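Local coordinates for nucleoporin NUP82 (Saccharomyces cerevisiae, PDB 3PBP), which serves as a structural component of the nuclear pore complex, here represented by its N-terminal domain, which interacts with the nucleoporin NUP116, at residues E220-L225 against N309-I314. The protein carries 1 engineered substitution. Numbering follows the deposited sequence.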
loop_
_atom_site.group_PDB
_atom_site.type_symbol
_atom_site.label_atom_id
_atom_site.label_comp_id
_atom_site.label_asym_id
_atom_site.label_seq_id
_atom_site.Cartn_x
_atom_site.Cartn_y
_atom_site.Cartn_z
ATOM N N GLU A 220 1.803 3.440 25.454
ATOM C CA GLU A 220 1.963 4.816 25.889
ATOM C C GLU A 220 3.067 5.597 25.178
ATOM O O GLU A 220 2.883 6.769 24.869
ATOM C CB GLU A 220 2.188 4.866 27.396
ATOM C CG GLU A 220 1.815 6.207 27.975
ATOM C CD GLU A 220 2.257 6.364 29.404
ATOM O OE1 GLU A 220 3.487 6.320 29.656
ATOM O OE2 GLU A 220 1.368 6.530 30.272
ATOM N N LYS A 221 4.202 4.945 24.935
ATOM C CA LYS A 221 5.343 5.556 24.259
ATOM C C LYS A 221 4.933 6.004 22.872
ATOM O O LYS A 221 5.174 7.150 22.491
ATOM C CB LYS A 221 6.478 4.536 24.150
ATOM C CG LYS A 221 7.723 5.000 23.439
ATOM C CD LYS A 221 8.716 3.859 23.357
ATOM C CE LYS A 221 9.936 4.237 22.516
ATOM N NZ LYS A 221 10.835 3.072 22.180
ATOM N N ASP A 222 4.310 5.097 22.122
ATOM C CA ASP A 222 3.859 5.398 20.767
ATOM C C ASP A 222 2.716 6.407 20.724
ATOM O O ASP A 222 2.645 7.214 19.799
ATOM C CB ASP A 222 3.435 4.122 20.034
ATOM C CG ASP A 222 4.610 3.231 19.690
ATOM O OD1 ASP A 222 5.727 3.764 19.481
ATOM O OD2 ASP A 222 4.408 1.996 19.614
ATOM N N LEU A 223 1.818 6.358 21.706
ATOM C CA LEU A 223 0.712 7.307 21.733
ATOM C C LEU A 223 1.259 8.739 21.871
ATOM O O LEU A 223 0.780 9.671 21.216
ATOM C CB LEU A 223 -0.243 6.994 22.890
ATOM C CG LEU A 223 -1.212 8.120 23.268
ATOM C CD1 LEU A 223 -2.010 8.536 22.053
ATOM C CD2 LEU A 223 -2.135 7.661 24.372
ATOM N N ASN A 224 2.271 8.913 22.715
ATOM C CA ASN A 224 2.836 10.232 22.899
ATOM C C ASN A 224 3.700 10.648 21.729
ATOM O O ASN A 224 3.844 11.835 21.458
ATOM C CB ASN A 224 3.625 10.311 24.209
ATOM C CG ASN A 224 2.711 10.419 25.422
ATOM O OD1 ASN A 224 1.846 11.294 25.478
ATOM N ND2 ASN A 224 2.888 9.527 26.390
ATOM N N LEU A 225 4.270 9.686 21.020
ATOM C CA LEU A 225 5.090 10.049 19.885
ATOM C C LEU A 225 4.223 10.706 18.803
ATOM O O LEU A 225 4.576 11.772 18.297
ATOM C CB LEU A 225 5.828 8.831 19.311
ATOM C CG LEU A 225 6.632 9.190 18.055
ATOM C CD1 LEU A 225 7.691 10.214 18.416
ATOM C CD2 LEU A 225 7.257 7.954 17.458
ATOM N N ASN A 309 14.880 1.530 17.603
ATOM C CA ASN A 309 13.713 1.267 18.447
ATOM C C ASN A 309 12.784 2.453 18.559
ATOM O O ASN A 309 12.003 2.539 19.510
ATOM C CB ASN A 309 14.156 0.871 19.850
ATOM C CG ASN A 309 14.948 -0.413 19.858
ATOM O OD1 ASN A 309 14.428 -1.481 19.500
ATOM N ND2 ASN A 309 16.220 -0.323 20.256
ATOM N N GLY A 310 12.870 3.364 17.594
ATOM C CA GLY A 310 12.035 4.551 17.611
ATOM C C GLY A 310 11.270 4.728 16.319
ATOM O O GLY A 310 11.096 5.858 15.854
ATOM N N GLN A 311 10.817 3.616 15.739
ATOM C CA GLN A 311 10.057 3.629 14.488
ATOM C C GLN A 311 10.811 4.144 13.267
ATOM O O GLN A 311 10.191 4.419 12.238
ATOM C CB GLN A 311 8.780 4.444 14.643
ATOM C CG GLN A 311 7.759 3.836 15.554
ATOM C CD GLN A 311 6.513 4.684 15.639
ATOM O OE1 GLN A 311 6.443 5.765 15.042
ATOM N NE2 GLN A 311 5.515 4.202 16.379
ATOM N N ASN A 312 12.133 4.288 13.366
ATOM C CA ASN A 312 12.906 4.744 12.215
ATOM C C ASN A 312 13.097 3.552 11.263
ATOM O O ASN A 312 13.555 2.479 11.669
ATOM C CB ASN A 312 14.256 5.333 12.657
ATOM C CG ASN A 312 14.119 6.747 13.246
ATOM O OD1 ASN A 312 13.505 7.639 12.647
ATOM N ND2 ASN A 312 14.701 6.951 14.417
ATOM N N GLU A 313 12.730 3.751 9.996
ATOM C CA GLU A 313 12.798 2.689 8.995
ATOM C C GLU A 313 13.344 3.062 7.624
ATOM O O GLU A 313 13.507 4.237 7.279
ATOM C CB GLU A 313 11.400 2.126 8.775
ATOM C CG GLU A 313 10.389 3.238 8.588
ATOM C CD GLU A 313 9.093 2.767 7.992
ATOM O OE1 GLU A 313 8.650 1.658 8.338
ATOM O OE2 GLU A 313 8.506 3.520 7.184
ATOM N N ILE A 314 13.584 2.025 6.836
ATOM C CA ILE A 314 14.077 2.171 5.491
ATOM C C ILE A 314 13.093 1.442 4.599
ATOM O O ILE A 314 12.684 0.320 4.900
ATOM C CB ILE A 314 15.482 1.550 5.340
ATOM C CG1 ILE A 314 16.510 2.434 6.038
ATOM C CG2 ILE A 314 15.854 1.406 3.865
ATOM C CD1 ILE A 314 17.861 1.807 6.081
#
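Gln311 reaches from the turn of a beta hairpin to the first turns of helix 220-235, where its amide meets Asp222 and Leu225. The hairpin joins strands 299-306 and 313-319 of the beta-propeller domain, and helix 220-235 lies, with helix 243-262, in the connection between strands 215-217 and 269-271. The closer-packed part centres on this glutamine. Its CG lies beside the backbone N (chi1 -68°) and the chain then runs extended, which carries the amide across to the helix. There NE2 stands 3.1 Å from Asp222 OD1, with the carboxylate and amide planes turned 35° apart, while OE1 lies 3.4 Å from the methyl CD2 of Leu225, which approaches from the opposite direction. With the amide cut back to an alanine, Asp222 OD1 would probably lose its NE2 neighbour and a gap would open beside Leu225 CD2. Asp222 is also tied to its own helix start, its N bonded to Asn219 OD1, and OD2 forms a weak, long ion pair with Lys135. The solvent side is looser: exposed Lys221 and Asn309 meet there through a single hydrogen bond, and the amide end of Asn309 leads away from the helix. Fully extended, Lys221 sends NZ to the backbone O of Asn309 at 3.0 Å, nearly in line with the C=O bond (163° at O).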